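Local coordinates for endoglucanase (Mytilus edulis, PDB 1WC2), which hydrolyses internal beta-1,4-glucosidic bonds in cellulose and related beta-glucans, is active on soluble carboxymethylcellulose, and also has expansin activity, at residues 71-76 with 97-102; 48-53 with 129-134; 156-161 with 168-173. One frame throughout, in Å; residues are numbered along the deposited sequence.

Contact 1: residues 71-76 with 97-102; sequences QCIKLT and FMITNL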
loop_
_atom_site.group_PDB
_atom_site.type_symbol
_atom_site.label_atom_id
_atom_site.label_comp_id
_atom_site.label_asym_id
_atom_site.label_seq_id
_atom_site.Cartn_x
_atom_site.Cartn_y
_atom_site.Cartn_z
ATOM N N GLN A 71 1.624 5.687 8.074
ATOM C CA GLN A 71 0.263 5.279 8.399
ATOM C C GLN A 71 0.100 3.806 8.044
ATOM O O GLN A 71 0.606 3.345 7.015
ATOM C CB GLN A 71 -0.745 6.113 7.613
ATOM C CG GLN A 71 -2.170 5.889 8.054
ATOM C CD GLN A 71 -3.149 6.714 7.255
ATOM O OE1 GLN A 71 -3.258 6.544 6.036
ATOM N NE2 GLN A 71 -3.880 7.604 7.932
ATOM N N CYS A 72 -0.617 3.070 8.895
ATOM C CA CYS A 72 -0.929 1.669 8.626
ATOM C C CYS A 72 -2.345 1.504 8.076
ATOM O O CYS A 72 -3.308 2.112 8.581
ATOM C CB CYS A 72 -0.724 0.809 9.875
ATOM S SG CYS A 72 1.033 0.577 10.275
ATOM N N ILE A 73 -2.434 0.678 7.039
ATOM C CA ILE A 73 -3.661 0.382 6.314
ATOM C C ILE A 73 -3.915 -1.124 6.375
ATOM O O ILE A 73 -3.094 -1.917 5.919
ATOM C CB ILE A 73 -3.548 0.798 4.821
ATOM C CG1 ILE A 73 -3.109 2.256 4.661
ATOM C CG2 ILE A 73 -4.866 0.472 4.093
ATOM C CD1 ILE A 73 -4.081 3.234 5.159
ATOM N N LYS A 74 -5.058 -1.507 6.942
ATOM C CA LYS A 74 -5.497 -2.895 6.979
ATOM C C LYS A 74 -6.297 -3.208 5.722
ATOM O O LYS A 74 -7.304 -2.542 5.439
ATOM C CB LYS A 74 -6.338 -3.155 8.230
ATOM C CG LYS A 74 -6.785 -4.608 8.373
ATOM C CD LYS A 74 -7.552 -4.855 9.669
ATOM C CE LYS A 74 -8.026 -6.304 9.804
ATOM N NZ LYS A 74 -8.917 -6.459 10.989
ATOM N N LEU A 75 -5.828 -4.189 4.954
ATOM C CA LEU A 75 -6.475 -4.623 3.723
ATOM C C LEU A 75 -7.201 -5.934 3.962
ATOM O O LEU A 75 -6.643 -6.837 4.586
ATOM C CB LEU A 75 -5.432 -4.825 2.628
ATOM C CG LEU A 75 -4.643 -3.586 2.185
ATOM C CD1 LEU A 75 -3.718 -3.956 1.034
ATOM C CD2 LEU A 75 -5.580 -2.457 1.788
ATOM N N THR A 76 -8.430 -6.039 3.461
ATOM C CA THR A 76 -9.223 -7.265 3.511
ATOM C C THR A 76 -9.569 -7.686 2.086
ATOM O O THR A 76 -10.086 -6.882 1.308
ATOM C CB THR A 76 -10.505 -7.020 4.332
ATOM O OG1 THR A 76 -10.145 -6.646 5.671
ATOM C CG2 THR A 76 -11.337 -8.307 4.440
ATOM N N PHE A 97 -0.450 -3.073 6.347
ATOM C CA PHE A 97 0.740 -2.578 5.669
ATOM C C PHE A 97 1.032 -1.154 6.114
ATOM O O PHE A 97 0.144 -0.306 6.137
ATOM C CB PHE A 97 0.538 -2.621 4.144
ATOM C CG PHE A 97 0.299 -4.008 3.610
ATOM C CD1 PHE A 97 -0.957 -4.591 3.704
ATOM C CD2 PHE A 97 1.328 -4.740 3.034
ATOM C CE1 PHE A 97 -1.183 -5.884 3.255
ATOM C CE2 PHE A 97 1.101 -6.038 2.571
ATOM C CZ PHE A 97 -0.156 -6.607 2.685
ATOM N N MET A 98 2.287 -0.864 6.439
ATOM C CA MET A 98 2.719 0.513 6.699
ATOM C C MET A 98 3.131 1.198 5.394
ATOM O O MET A 98 3.927 0.635 4.628
ATOM C CB MET A 98 3.900 0.542 7.668
ATOM C CG MET A 98 4.390 1.965 7.963
ATOM S SD MET A 98 5.756 2.033 9.155
ATOM C CE MET A 98 4.830 1.754 10.713
ATOM N N ILE A 99 2.628 2.414 5.162
ATOM C CA ILE A 99 3.067 3.211 4.019
ATOM C C ILE A 99 4.488 3.728 4.299
ATOM O O ILE A 99 4.703 4.501 5.237
ATOM C CB ILE A 99 2.093 4.384 3.742
ATOM C CG1 ILE A 99 0.722 3.844 3.306
ATOM C CG2 ILE A 99 2.674 5.334 2.699
ATOM C CD1 ILE A 99 -0.391 4.895 3.278
ATOM N N THR A 100 5.448 3.279 3.490
ATOM C CA THR A 100 6.833 3.732 3.598
ATOM C C THR A 100 7.333 4.404 2.325
ATOM O O THR A 100 8.473 4.867 2.292
ATOM C CB THR A 100 7.790 2.560 3.936
ATOM O OG1 THR A 100 7.707 1.577 2.887
ATOM C CG2 THR A 100 7.427 1.903 5.274
ATOM N N ASN A 101 6.522 4.456 1.271
ATOM C CA ASN A 101 7.001 4.958 -0.008
ATOM C C ASN A 101 5.829 5.504 -0.824
ATOM O O ASN A 101 4.657 5.373 -0.441
ATOM C CB ASN A 101 7.769 3.819 -0.731
ATOM C CG ASN A 101 8.780 4.305 -1.789
ATOM O OD1 ASN A 101 8.975 5.490 -2.016
ATOM N ND2 ASN A 101 9.462 3.355 -2.409
ATOM N N LEU A 102 6.187 6.142 -1.935
ATOM C CA LEU A 102 5.270 6.742 -2.898
ATOM C C LEU A 102 5.193 5.886 -4.168
ATOM O O LEU A 102 6.228 5.430 -4.670
ATOM C CB LEU A 102 5.813 8.130 -3.269
ATOM C CG LEU A 102 5.242 8.794 -4.525
ATOM C CD1 LEU A 102 3.768 9.120 -4.374
ATOM C CD2 LEU A 102 6.027 10.038 -4.875
#
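The ring of F97 meets L75 obliquely and has the carbonyl oxygen of I73 at its edge, close to its plane. The side chains of L75 and F97 cross at about a right angle, bringing L75 CD1 to 3.9 Å from F97 CE1. F48, its ring turned about 60° to that of F97, and the loop residues V140 and W145 also pack around the phenylalanine, so a large apolar ring suits this interior position.

Strands 72-78 and 94-100 are antiparallel neighbours in the double-psi beta-barrel. I73 and F97 form a hydrogen-bonded pair, with I73 N 2.9 Å from F97 O and a reciprocal bond from F97 N to I73 O. Farther along, I99 N donates to Q71 O at 2.9 Å, almost straight at 175°. I73 CG1 touches I99 CD1 at 4.0 Å, beside Y56, whose hydroxyl is hydrogen-bonded to Q71 OE1.

On the sheet face of C72 and M98, the methionine bends at its last torsion (chi3 -77°), which places CE 4.0 Å from C72 SG. That sulfur is in a disulfide with C157. Backbone bonds therefore set the register, while the three apolar side-chain pairs, of hydrocarbon and sulfur, need no polar partner.

Contact 2: residues 48-53 with 129-134; sequences FVAAAS and LHLDLE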
loop_
_atom_site.group_PDB
_atom_site.type_symbol
_atom_site.label_atom_id
_atom_site.label_comp_id
_atom_site.label_asym_id
_atom_site.label_seq_id
_atom_site.Cartn_x
_atom_site.Cartn_y
_atom_site.Cartn_z
ATOM N N PHE A 48 5.600 -6.018 5.997
ATOM C CA PHE A 48 4.399 -5.629 5.273
ATOM C C PHE A 48 4.401 -4.095 5.170
ATOM O O PHE A 48 3.946 -3.375 6.072
ATOM C CB PHE A 48 3.138 -6.162 5.965
ATOM C CG PHE A 48 2.915 -7.663 5.802
ATOM C CD1 PHE A 48 2.492 -8.430 6.881
ATOM C CD2 PHE A 48 3.062 -8.290 4.560
ATOM C CE1 PHE A 48 2.254 -9.807 6.737
ATOM C CE2 PHE A 48 2.819 -9.662 4.424
ATOM C CZ PHE A 48 2.403 -10.410 5.514
ATOM N N VAL A 49 4.983 -3.620 4.067
ATOM C CA VAL A 49 5.074 -2.203 3.743
ATOM C C VAL A 49 4.579 -1.962 2.326
ATOM O O VAL A 49 4.515 -2.884 1.509
ATOM C CB VAL A 49 6.519 -1.652 3.944
ATOM C CG1 VAL A 49 6.912 -1.734 5.428
ATOM C CG2 VAL A 49 7.541 -2.365 3.047
ATOM N N ALA A 50 4.241 -0.706 2.054
ATOM C CA ALA A 50 3.587 -0.336 0.807
ATOM C C ALA A 50 4.030 1.024 0.294
ATOM O O ALA A 50 4.436 1.899 1.057
ATOM C CB ALA A 50 2.085 -0.327 0.996
ATOM N N ALA A 51 3.908 1.193 -1.016
ATOM C CA ALA A 51 3.983 2.488 -1.674
ATOM C C ALA A 51 2.558 2.926 -2.007
ATOM O O ALA A 51 1.828 2.202 -2.689
ATOM C CB ALA A 51 4.833 2.398 -2.939
ATOM N N ALA A 52 2.144 4.094 -1.518
ATOM C CA ALA A 52 0.790 4.604 -1.765
ATOM C C ALA A 52 0.727 5.486 -3.010
ATOM O O ALA A 52 1.615 6.308 -3.250
ATOM C CB ALA A 52 0.294 5.403 -0.560
ATOM N N SER A 53 -0.349 5.340 -3.772
ATOM C CA SER A 53 -0.617 6.190 -4.913
ATOM C C SER A 53 -0.504 7.674 -4.503
ATOM O O SER A 53 -0.862 8.062 -3.375
ATOM C CB SER A 53 -1.988 5.840 -5.517
ATOM O OG SER A 53 -3.025 5.797 -4.540
ATOM N N LEU A 129 -8.008 4.322 -4.227
ATOM C CA LEU A 129 -6.689 4.127 -3.606
ATOM C C LEU A 129 -6.010 2.935 -4.286
ATOM O O LEU A 129 -6.677 1.949 -4.624
ATOM C CB LEU A 129 -6.839 3.847 -2.097
ATOM C CG LEU A 129 -5.555 3.519 -1.322
ATOM C CD1 LEU A 129 -4.568 4.682 -1.346
ATOM C CD2 LEU A 129 -5.895 3.131 0.119
ATOM N N HIS A 130 -4.690 3.040 -4.471
ATOM C CA HIS A 130 -3.868 1.922 -4.914
ATOM C C HIS A 130 -2.643 1.791 -4.015
ATOM O O HIS A 130 -2.014 2.799 -3.691
ATOM C CB HIS A 130 -3.417 2.090 -6.373
ATOM C CG HIS A 130 -2.642 0.935 -6.896
ATOM N ND1 HIS A 130 -3.265 -0.181 -7.414
ATOM C CD2 HIS A 130 -1.309 0.685 -6.917
ATOM C CE1 HIS A 130 -2.338 -1.066 -7.746
ATOM N NE2 HIS A 130 -1.145 -0.564 -7.461
ATOM N N LEU A 131 -2.309 0.555 -3.630
ATOM C CA LEU A 131 -1.079 0.282 -2.885
ATOM C C LEU A 131 -0.207 -0.712 -3.651
ATOM O O LEU A 131 -0.671 -1.787 -4.039
ATOM C CB LEU A 131 -1.385 -0.289 -1.499
ATOM C CG LEU A 131 -2.136 0.616 -0.515
ATOM C CD1 LEU A 131 -2.257 -0.109 0.817
ATOM C CD2 LEU A 131 -1.472 1.972 -0.293
ATOM N N ASP A 132 1.051 -0.347 -3.876
ATOM C CA ASP A 132 2.058 -1.303 -4.319
ATOM C C ASP A 132 2.584 -1.970 -3.046
ATOM O O ASP A 132 2.974 -1.283 -2.101
ATOM C CB ASP A 132 3.218 -0.651 -5.102
ATOM C CG ASP A 132 2.877 -0.290 -6.560
ATOM O OD1 ASP A 132 1.817 -0.668 -7.090
ATOM O OD2 ASP A 132 3.672 0.402 -7.239
ATOM N N LEU A 133 2.539 -3.298 -3.000
ATOM C CA LEU A 133 2.914 -4.056 -1.811
ATOM C C LEU A 133 4.294 -4.685 -1.987
ATOM O O LEU A 133 4.520 -5.450 -2.922
ATOM C CB LEU A 133 1.887 -5.173 -1.545
ATOM C CG LEU A 133 0.400 -4.766 -1.544
ATOM C CD1 LEU A 133 -0.497 -5.979 -1.308
ATOM C CD2 LEU A 133 0.145 -3.691 -0.521
ATOM N N GLU A 134 5.217 -4.375 -1.084
ATOM C CA GLU A 134 6.541 -4.977 -1.178
ATOM C C GLU A 134 6.466 -6.504 -1.095
ATOM O O GLU A 134 5.873 -7.055 -0.162
ATOM C CB GLU A 134 7.454 -4.419 -0.097
ATOM C CG GLU A 134 8.858 -5.026 -0.084
ATOM C CD GLU A 134 9.647 -4.858 -1.396
ATOM O OE1 GLU A 134 9.646 -3.742 -1.975
ATOM O OE2 GLU A 134 10.269 -5.840 -1.864
HETATM O O HOH W 1 4.388 -5.836 1.927
#
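A51 and D132 face each other as an antiparallel hydrogen-bonded pair, A51 N reaching D132 O at 2.9 Å and D132 N returning the bond to A51 O. The strands 49-53 and 129-134 lie at the heart of the double-psi beta-barrel of this family 45 glycoside hydrolase, and D132 is probably its proton donor. On either side of this pair, A50 lies across from L133 and A52 from L131 in non-hydrogen-bonded pairs. Alanine suits these places because leucine methyls from the partner strand pack against its CB: L131 CD2 lies 3.9 Å from A52 CB, and L133 CD2 4.2 Å from A50 CB. At one end, V49 and E134 run side by side, V49 CG2 3.8 Å from E134 CB.

At the other end S53 substitutes a side-chain oxygen for a backbone acceptor. Its chi1 of 50° sets OG between the backbone N and the carbonyl carbon, where it accepts from H130 N at 3.2 Å, while S53 N donates to H130 O at 3.0 Å. An alanine here would probably leave the N-H of H130 without its acceptor, with the S53 N to H130 O bond still joining the two residues.

The next shell bears on the active site. In the conformers described, two being modelled for each residue, H130 NE2 donates to D132 OD1 at 3.0 Å, the oxygen lying in the imidazole plane, and S18 is hydrogen-bonded to H130 ND1. Beyond them, E134 turns its carboxylate away from V49 by a bend at chi2 (59°). It approaches the probable nucleophile, D24: E134 OE1 is hydrogen-bonded to D24 N, and E134 OE2 to both H23 ND1 and G136 N.

Contact 3: residues 156-161 with 168-173; sequences NCDSEH and PSNSMY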
loop_
_atom_site.group_PDB
_atom_site.type_symbol
_atom_site.label_atom_id
_atom_site.label_comp_id
_atom_site.label_asym_id
_atom_site.label_seq_id
_atom_site.Cartn_x
_atom_site.Cartn_y
_atom_site.Cartn_z
ATOM N N ASN A 156 -4.191 1.318 13.890
ATOM C CA ASN A 156 -2.999 1.551 14.706
ATOM C C ASN A 156 -1.949 0.487 14.406
ATOM O O ASN A 156 -2.210 -0.702 14.530
ATOM C CB ASN A 156 -3.389 1.503 16.188
ATOM C CG ASN A 156 -2.262 1.922 17.107
ATOM O OD1 ASN A 156 -1.195 1.332 17.102
ATOM N ND2 ASN A 156 -2.503 2.944 17.905
ATOM N N CYS A 157 -0.760 0.926 13.994
ATOM C CA CYS A 157 0.333 0.018 13.645
ATOM C C CYS A 157 0.711 -0.942 14.781
ATOM O O CYS A 157 1.009 -2.111 14.537
ATOM C CB CYS A 157 1.577 0.830 13.271
ATOM S SG CYS A 157 1.411 1.903 11.814
ATOM N N ASP A 158 0.739 -0.438 16.008
ATOM C CA ASP A 158 1.165 -1.263 17.141
ATOM C C ASP A 158 0.231 -2.441 17.394
ATOM O O ASP A 158 0.687 -3.560 17.647
ATOM C CB ASP A 158 1.273 -0.420 18.408
ATOM C CG ASP A 158 2.417 0.563 18.364
ATOM O OD1 ASP A 158 3.416 0.299 17.659
ATOM O OD2 ASP A 158 2.386 1.633 19.007
ATOM N N SER A 159 -1.071 -2.191 17.292
ATOM C CA SER A 159 -2.070 -3.239 17.503
ATOM C C SER A 159 -1.889 -4.384 16.515
ATOM O O SER A 159 -1.983 -5.555 16.881
ATOM C CB SER A 159 -3.489 -2.672 17.402
ATOM O OG SER A 159 -3.667 -1.626 18.336
ATOM N N GLU A 160 -1.624 -4.037 15.257
ATOM C CA GLU A 160 -1.468 -5.038 14.211
ATOM C C GLU A 160 -0.084 -5.712 14.244
ATOM O O GLU A 160 0.022 -6.909 13.955
ATOM C CB GLU A 160 -1.787 -4.410 12.855
ATOM C CG GLU A 160 -3.209 -3.863 12.776
ATOM C CD GLU A 160 -4.290 -4.904 13.051
ATOM O OE1 GLU A 160 -4.075 -6.103 12.772
ATOM O OE2 GLU A 160 -5.365 -4.509 13.541
ATOM N N HIS A 161 0.962 -4.954 14.594
ATOM C CA HIS A 161 2.307 -5.516 14.805
ATOM C C HIS A 161 2.269 -6.667 15.822
ATOM O O HIS A 161 2.949 -7.679 15.652
ATOM C CB HIS A 161 3.295 -4.421 15.262
ATOM C CG HIS A 161 4.666 -4.930 15.603
ATOM N ND1 HIS A 161 5.591 -5.280 14.642
ATOM C CD2 HIS A 161 5.254 -5.172 16.799
ATOM C CE1 HIS A 161 6.690 -5.718 15.232
ATOM N NE2 HIS A 161 6.511 -5.658 16.539
ATOM N N PRO A 168 5.241 -3.275 10.585
ATOM C CA PRO A 168 6.090 -2.463 11.471
ATOM C C PRO A 168 5.315 -1.734 12.567
ATOM O O PRO A 168 4.178 -1.315 12.367
ATOM C CB PRO A 168 6.749 -1.468 10.510
ATOM C CG PRO A 168 6.701 -2.150 9.191
ATOM C CD PRO A 168 5.354 -2.823 9.186
ATOM N N SER A 169 5.960 -1.574 13.716
ATOM C CA SER A 169 5.436 -0.786 14.825
ATOM C C SER A 169 5.654 0.717 14.627
ATOM O O SER A 169 6.469 1.154 13.805
ATOM C CB SER A 169 6.129 -1.215 16.121
ATOM O OG SER A 169 7.495 -0.867 16.052
ATOM N N ASN A 170 4.947 1.518 15.407
ATOM C CA ASN A 170 5.197 2.951 15.430
ATOM C C ASN A 170 6.642 3.289 15.830
ATOM O O ASN A 170 7.226 4.223 15.293
ATOM C CB ASN A 170 4.194 3.666 16.337
ATOM C CG ASN A 170 2.767 3.623 15.785
ATOM O OD1 ASN A 170 2.542 3.829 14.583
ATOM N ND2 ASN A 170 1.799 3.346 16.653
ATOM N N SER A 171 7.210 2.527 16.763
ATOM C CA SER A 171 8.612 2.694 17.146
ATOM C C SER A 171 9.551 2.548 15.944
ATOM O O SER A 171 10.505 3.307 15.794
ATOM C CB SER A 171 8.996 1.669 18.219
ATOM O OG SER A 171 10.396 1.687 18.473
ATOM N N MET A 172 9.296 1.551 15.109
ATOM C CA MET A 172 10.078 1.357 13.896
ATOM C C MET A 172 9.961 2.546 12.952
ATOM O O MET A 172 10.978 3.015 12.418
ATOM C CB MET A 172 9.687 0.050 13.204
ATOM C CG MET A 172 10.156 -1.164 14.013
ATOM S SD MET A 172 9.327 -2.701 13.654
ATOM C CE MET A 172 9.937 -2.965 12.287
ATOM N N TYR A 173 8.749 3.060 12.755
ATOM C CA TYR A 173 8.589 4.244 11.908
ATOM C C TYR A 173 9.373 5.450 12.477
ATOM O O TYR A 173 9.861 6.299 11.725
ATOM C CB TYR A 173 7.107 4.606 11.668
ATOM C CG TYR A 173 7.017 5.823 10.773
ATOM C CD1 TYR A 173 7.471 5.776 9.452
ATOM C CD2 TYR A 173 6.557 7.040 11.258
ATOM C CE1 TYR A 173 7.449 6.910 8.648
ATOM C CE2 TYR A 173 6.530 8.175 10.449
ATOM C CZ TYR A 173 6.995 8.096 9.148
ATOM O OH TYR A 173 7.019 9.194 8.320
HETATM O O HOH W 2 -0.288 3.896 14.029
HETATM O O HOH W 3 5.743 1.188 18.952
#
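D158 and N170 carry the polar side of this contact, in which the beginnings of two short helices, 157-163 and 170-173, meet and each is capped by its own preceding residue. The aspartate accepts from the backbone N-H of N170 and, weakly, from its side-chain amide. N170 N donates to D158 OD1 at 3.0 Å, on the syn side but 34° out of the carboxylate plane, and N170 ND2 makes the weak bond to D158 OD2. The two side chains cross at about a right angle, the amide plane turned 70° from the carboxylate. An acidic residue suits a place that faces the N-terminus of a helix, whose N-H groups and dipole would probably favour its negative charge.

Water extends the bonding. One molecule accepts from C157 N and donates to N170 OD1; another donates to D158 OD1 and accepts from S171 N.

The caps are local. N156 OD1 accepts from D158 N at 2.8 Å. S169 and M172 form a capping box: the serine turns OG (chi1 66°) to accept from M172 N at 3.2 Å, and the return bond, S169 N to M172 SD, is a weak one to sulfur.

The H161 ring makes the aromatic contacts. S169 CB sits over one face of the imidazole, offset toward the rim and 4.2 Å from the ring centroid, in a CH-pi contact. M172 SD reaches the same ring obliquely. At the ring's polar end, T167 O is hydrogen-bonded to H161 ND1.

Van der Waals packing involves C157, held by its disulfide to C72, against the turn before the second helix, where P168 O is buried without a polar partner and lies 3.5 Å from C157 CB.

Following the chain from the N terminus, the first of these segments to appear is 48-53, one half of contact 2. Residues 71-76 and then 97-102 follow, and contact 1 closes its loop there, inside the longer one that contact 2 closes only when 129-134 arrives. The nested pair belongs to one sheet: strands 49-53 and 94-100 are neighbours in it, with probable hydrogen bonds from A50 N to M98 O and from T100 N to A50 O. Contact 3 comes afterwards, in series, and closes a short loop at the barrel's periphery. The C72–C157 disulfide ties it to contact 1, while P168 packs against F48 and V49 of contact 2.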